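Local atomic coordinates of ofchtiv-allosamidin (Ostrinia furnacalis, PDB entry 6JMB), a protein that is a group IV insect chitinase of glycosyl hydrolase family 18 that binds the inhibitor allosamidin and probably hydrolyses the beta-1,4 links of chitin. Residues A[299-304]-A[310-315]. Sequence-based numbering, arbitrary orientation.
Sequences WTVQTD and PYAFLD
F313 and Y311 each hold CG between the backbone N and the carbonyl carbon (chi1 55° and 61°), and both rings swing over the neighbouring strand. T300 CB sits over one ring face, 3.8 Å from the F313 ring centroid, as a CH-pi contact. Q302 CB covers a face of the Y311 ring in the same manner, less closely. The amide of Q302 stands steeply to both rings, its plane 77° from that of Y311. Q302 OE1 lies 2.8 Å from Y311 OH. The same oxygen meets the F313 ring at its edge. Strands 300-304 and 310-314 form an antiparallel beta hairpin, extended by strand 317-320. The hairpin lies between barrel strands 243-256 and 341-345 in the chain, consistent with the alpha+beta insertion domain of many family 18 chitinases. T300-F313 and Q302-Y311 are hydrogen-bonded pairs, with two backbone bonds each. Water 1 joins T300 OG1 to F313 O, water 2 Y311 OH to T303 O. On the face opposite T300, Q302, Y311 and F313, V301 CG2 meets A312 CB at 4.1 Å. L314 CD2 lies over the W299 five-membered ring, 3.7 Å from its centroid. W299 CE3 meets A312 CB at 3.9 Å, and the W299 ring packs edge-to-face with F289 of helix 286-295. An alanine at W299 would probably uncover L314 and A312 and open a gap beside F289. D304 OD2 ties the strand end to H205.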
ATOM      1  N   TRP A 299       8.355 -21.031 -17.120  1.00 14.35           N
ATOM      2  CA  TRP A 299       8.441 -19.583 -16.995  1.00 14.11           C
ATOM      3  C   TRP A 299       9.879 -19.122 -17.182  1.00 14.59           C
ATOM      4  O   TRP A 299      10.823 -19.798 -16.764  1.00 17.05           O
ATOM      5  CB  TRP A 299       7.970 -19.144 -15.603  1.00 13.99           C
ATOM      6  CG  TRP A 299       6.490 -19.231 -15.392  1.00 12.99           C
ATOM      7  CD1 TRP A 299       5.791 -20.310 -14.932  1.00 13.90           C
ATOM      8  CD2 TRP A 299       5.529 -18.189 -15.606  1.00 12.01           C
ATOM      9  NE1 TRP A 299       4.451 -20.006 -14.852  1.00 14.26           N
ATOM     10  CE2 TRP A 299       4.265 -18.711 -15.266  1.00 12.18           C
ATOM     11  CE3 TRP A 299       5.614 -16.869 -16.064  1.00 11.68           C
ATOM     12  CZ2 TRP A 299       3.098 -17.960 -15.357  1.00 12.14           C
ATOM     13  CZ3 TRP A 299       4.448 -16.122 -16.147  1.00 11.17           C
ATOM     14  CH2 TRP A 299       3.208 -16.671 -15.800  1.00 11.50           C
ATOM     15  N   THR A 300      10.048 -17.968 -17.813  1.00 14.27           N
ATOM     16  CA  THR A 300      11.336 -17.295 -17.888  1.00 14.06           C
ATOM     17  C   THR A 300      11.282 -16.114 -16.936  1.00 13.81           C
ATOM     18  O   THR A 300      10.393 -15.263 -17.056  1.00 14.71           O
ATOM     19  CB  THR A 300      11.615 -16.797 -19.304  1.00 15.12           C
ATOM     20  OG1 THR A 300      11.648 -17.912 -20.204  1.00 18.74           O
ATOM     21  CG2 THR A 300      12.955 -16.075 -19.356  1.00 16.79           C
ATOM     22  N   VAL A 301      12.211 -16.071 -15.986  1.00 13.74           N
ATOM     23  CA  VAL A 301      12.334 -14.958 -15.053  1.00 12.89           C
ATOM     24  C   VAL A 301      13.563 -14.156 -15.446  1.00 15.76           C
ATOM     25  O   VAL A 301      14.651 -14.719 -15.623  1.00 16.24           O
ATOM     26  CB  VAL A 301      12.433 -15.438 -13.597  1.00 13.19           C
ATOM     27  CG1 VAL A 301      12.549 -14.240 -12.655  1.00 15.39           C
ATOM     28  CG2 VAL A 301      11.224 -16.288 -13.243  1.00 16.53           C
ATOM     29  N   GLN A 302      13.389 -12.849 -15.599  1.00 13.66           N
ATOM     30  CA  GLN A 302      14.489 -11.962 -15.933  1.00 13.17           C
ATOM     31  C   GLN A 302      14.511 -10.792 -14.960  1.00 13.57           C
ATOM     32  O   GLN A 302      13.507 -10.458 -14.328  1.00 15.00           O
ATOM     33  CB  GLN A 302      14.401 -11.466 -17.388  1.00 17.51           C
ATOM     34  CG  GLN A 302      14.809 -12.537 -18.411  1.00 19.91           C
ATOM     35  CD  GLN A 302      14.599 -12.106 -19.848  1.00 27.36           C
ATOM     36  OE1 GLN A 302      13.822 -11.192 -20.133  1.00 34.21           O
ATOM     37  NE2 GLN A 302      15.285 -12.773 -20.765  1.00 22.76           N
ATOM     38  N   THR A 303      15.682 -10.191 -14.821  1.00 12.91           N
ATOM     39  CA  THR A 303      15.843  -8.989 -14.024  1.00 12.53           C
ATOM     40  C   THR A 303      15.951  -7.808 -14.975  1.00 14.29           C
ATOM     41  O   THR A 303      16.753  -7.832 -15.916  1.00 16.12           O
ATOM     42  CB  THR A 303      17.115  -9.079 -13.183  1.00 15.83           C
ATOM     43  OG1 THR A 303      16.959 -10.097 -12.190  1.00 21.74           O
ATOM     44  CG2 THR A 303      17.404  -7.743 -12.503  1.00 18.33           C
ATOM     45  N   ASP A 304      15.125  -6.792 -14.754  1.00 11.12           N
ATOM     46  CA  ASP A 304      15.334  -5.508 -15.407  1.00 11.34           C
ATOM     47  C   ASP A 304      16.408  -4.793 -14.598  1.00 11.43           C
ATOM     48  O   ASP A 304      16.154  -4.351 -13.471  1.00 11.00           O
ATOM     49  CB  ASP A 304      14.034  -4.710 -15.426  1.00 11.00           C
ATOM     50  CG  ASP A 304      14.161  -3.389 -16.175  1.00 11.70           C
ATOM     51  OD1 ASP A 304      15.250  -2.781 -16.162  1.00 10.99           O
ATOM     52  OD2 ASP A 304      13.153  -2.940 -16.762  1.00 11.36           O
ATOM     53  N   PRO A 310      12.316  -7.807 -10.923  1.00 10.58           N
ATOM     54  CA  PRO A 310      12.148  -8.969 -11.798  1.00 10.83           C
ATOM     55  C   PRO A 310      10.823  -8.923 -12.545  1.00 10.49           C
ATOM     56  O   PRO A 310       9.862  -8.257 -12.156  1.00 10.45           O
ATOM     57  CB  PRO A 310      12.116 -10.129 -10.796  1.00 11.31           C
ATOM     58  CG  PRO A 310      11.379  -9.533  -9.626  1.00 12.10           C
ATOM     59  CD  PRO A 310      11.869  -8.094  -9.545  1.00 10.67           C
ATOM     60  N   TYR A 311      10.786  -9.676 -13.635  1.00  9.84           N
ATOM     61  CA  TYR A 311       9.544  -9.933 -14.341  1.00 10.53           C
ATOM     62  C   TYR A 311       9.633 -11.331 -14.927  1.00 11.15           C
ATOM     63  O   TYR A 311      10.719 -11.907 -15.032  1.00 10.95           O
ATOM     64  CB  TYR A 311       9.260  -8.872 -15.417  1.00 11.06           C
ATOM     65  CG  TYR A 311      10.309  -8.785 -16.504  1.00 11.06           C
ATOM     66  CD1 TYR A 311      11.513  -8.123 -16.292  1.00 10.27           C
ATOM     67  CD2 TYR A 311      10.095  -9.369 -17.748  1.00 12.72           C
ATOM     68  CE1 TYR A 311      12.475  -8.045 -17.288  1.00 12.70           C
ATOM     69  CE2 TYR A 311      11.052  -9.294 -18.745  1.00 12.43           C
ATOM     70  CZ  TYR A 311      12.232  -8.636 -18.510  1.00 12.65           C
ATOM     71  OH  TYR A 311      13.183  -8.565 -19.512  1.00 17.49           O
ATOM     72  N   ALA A 312       8.484 -11.881 -15.304  1.00 10.25           N
ATOM     73  CA  ALA A 312       8.433 -13.254 -15.772  1.00 10.23           C
ATOM     74  C   ALA A 312       7.461 -13.358 -16.932  1.00 10.79           C
ATOM     75  O   ALA A 312       6.474 -12.623 -17.003  1.00 11.42           O
ATOM     76  CB  ALA A 312       8.021 -14.213 -14.650  1.00 11.74           C
ATOM     77  N   PHE A 313       7.743 -14.278 -17.848  1.00 11.22           N
ATOM     78  CA  PHE A 313       6.828 -14.488 -18.958  1.00 11.41           C
ATOM     79  C   PHE A 313       6.745 -15.962 -19.320  1.00 12.48           C
ATOM     80  O   PHE A 313       7.677 -16.738 -19.090  1.00 13.67           O
ATOM     81  CB  PHE A 313       7.164 -13.632 -20.190  1.00 13.72           C
ATOM     82  CG  PHE A 313       8.564 -13.795 -20.687  1.00 14.62           C
ATOM     83  CD1 PHE A 313       8.876 -14.794 -21.594  1.00 17.77           C
ATOM     84  CD2 PHE A 313       9.569 -12.944 -20.254  1.00 15.00           C
ATOM     85  CE1 PHE A 313      10.167 -14.946 -22.063  1.00 20.86           C
ATOM     86  CE2 PHE A 313      10.867 -13.088 -20.723  1.00 19.72           C
ATOM     87  CZ  PHE A 313      11.162 -14.092 -21.627  1.00 20.90           C
ATOM     88  N   LEU A 314       5.594 -16.333 -19.873  1.00 12.32           N
ATOM     89  CA  LEU A 314       5.359 -17.688 -20.360  1.00 12.42           C
ATOM     90  C   LEU A 314       4.270 -17.556 -21.413  1.00 12.26           C
ATOM     91  O   LEU A 314       3.110 -17.298 -21.073  1.00 12.52           O
ATOM     92  CB  LEU A 314       4.910 -18.588 -19.220  1.00 13.24           C
ATOM     93  CG  LEU A 314       4.528 -20.019 -19.607  1.00 15.09           C
ATOM     94  CD1 LEU A 314       5.657 -20.682 -20.386  1.00 17.92           C
ATOM     95  CD2 LEU A 314       4.192 -20.825 -18.364  1.00 16.77           C
ATOM     96  N   ASP A 315       4.650 -17.710 -22.681  1.00 12.63           N
ATOM     97  CA  ASP A 315       3.722 -17.504 -23.788  1.00 14.02           C
ATOM     98  C   ASP A 315       3.035 -16.147 -23.649  1.00 11.99           C
ATOM     99  O   ASP A 315       3.722 -15.122 -23.607  1.00 13.20           O
ATOM    100  CB  ASP A 315       2.728 -18.663 -23.894  1.00 13.86           C
ATOM    101  CG  ASP A 315       3.401 -19.976 -24.214  1.00 22.26           C
ATOM    102  OD1 ASP A 315       4.408 -19.959 -24.946  1.00 22.83           O
ATOM    103  OD2 ASP A 315       2.916 -21.025 -23.733  1.00 28.11           O
TER
HETATM  104  O   HOH W   1       8.978 -18.726 -20.714  1.00 21.22           O
HETATM  105  O   HOH W   2      15.666  -7.877 -18.467  1.00 18.71           O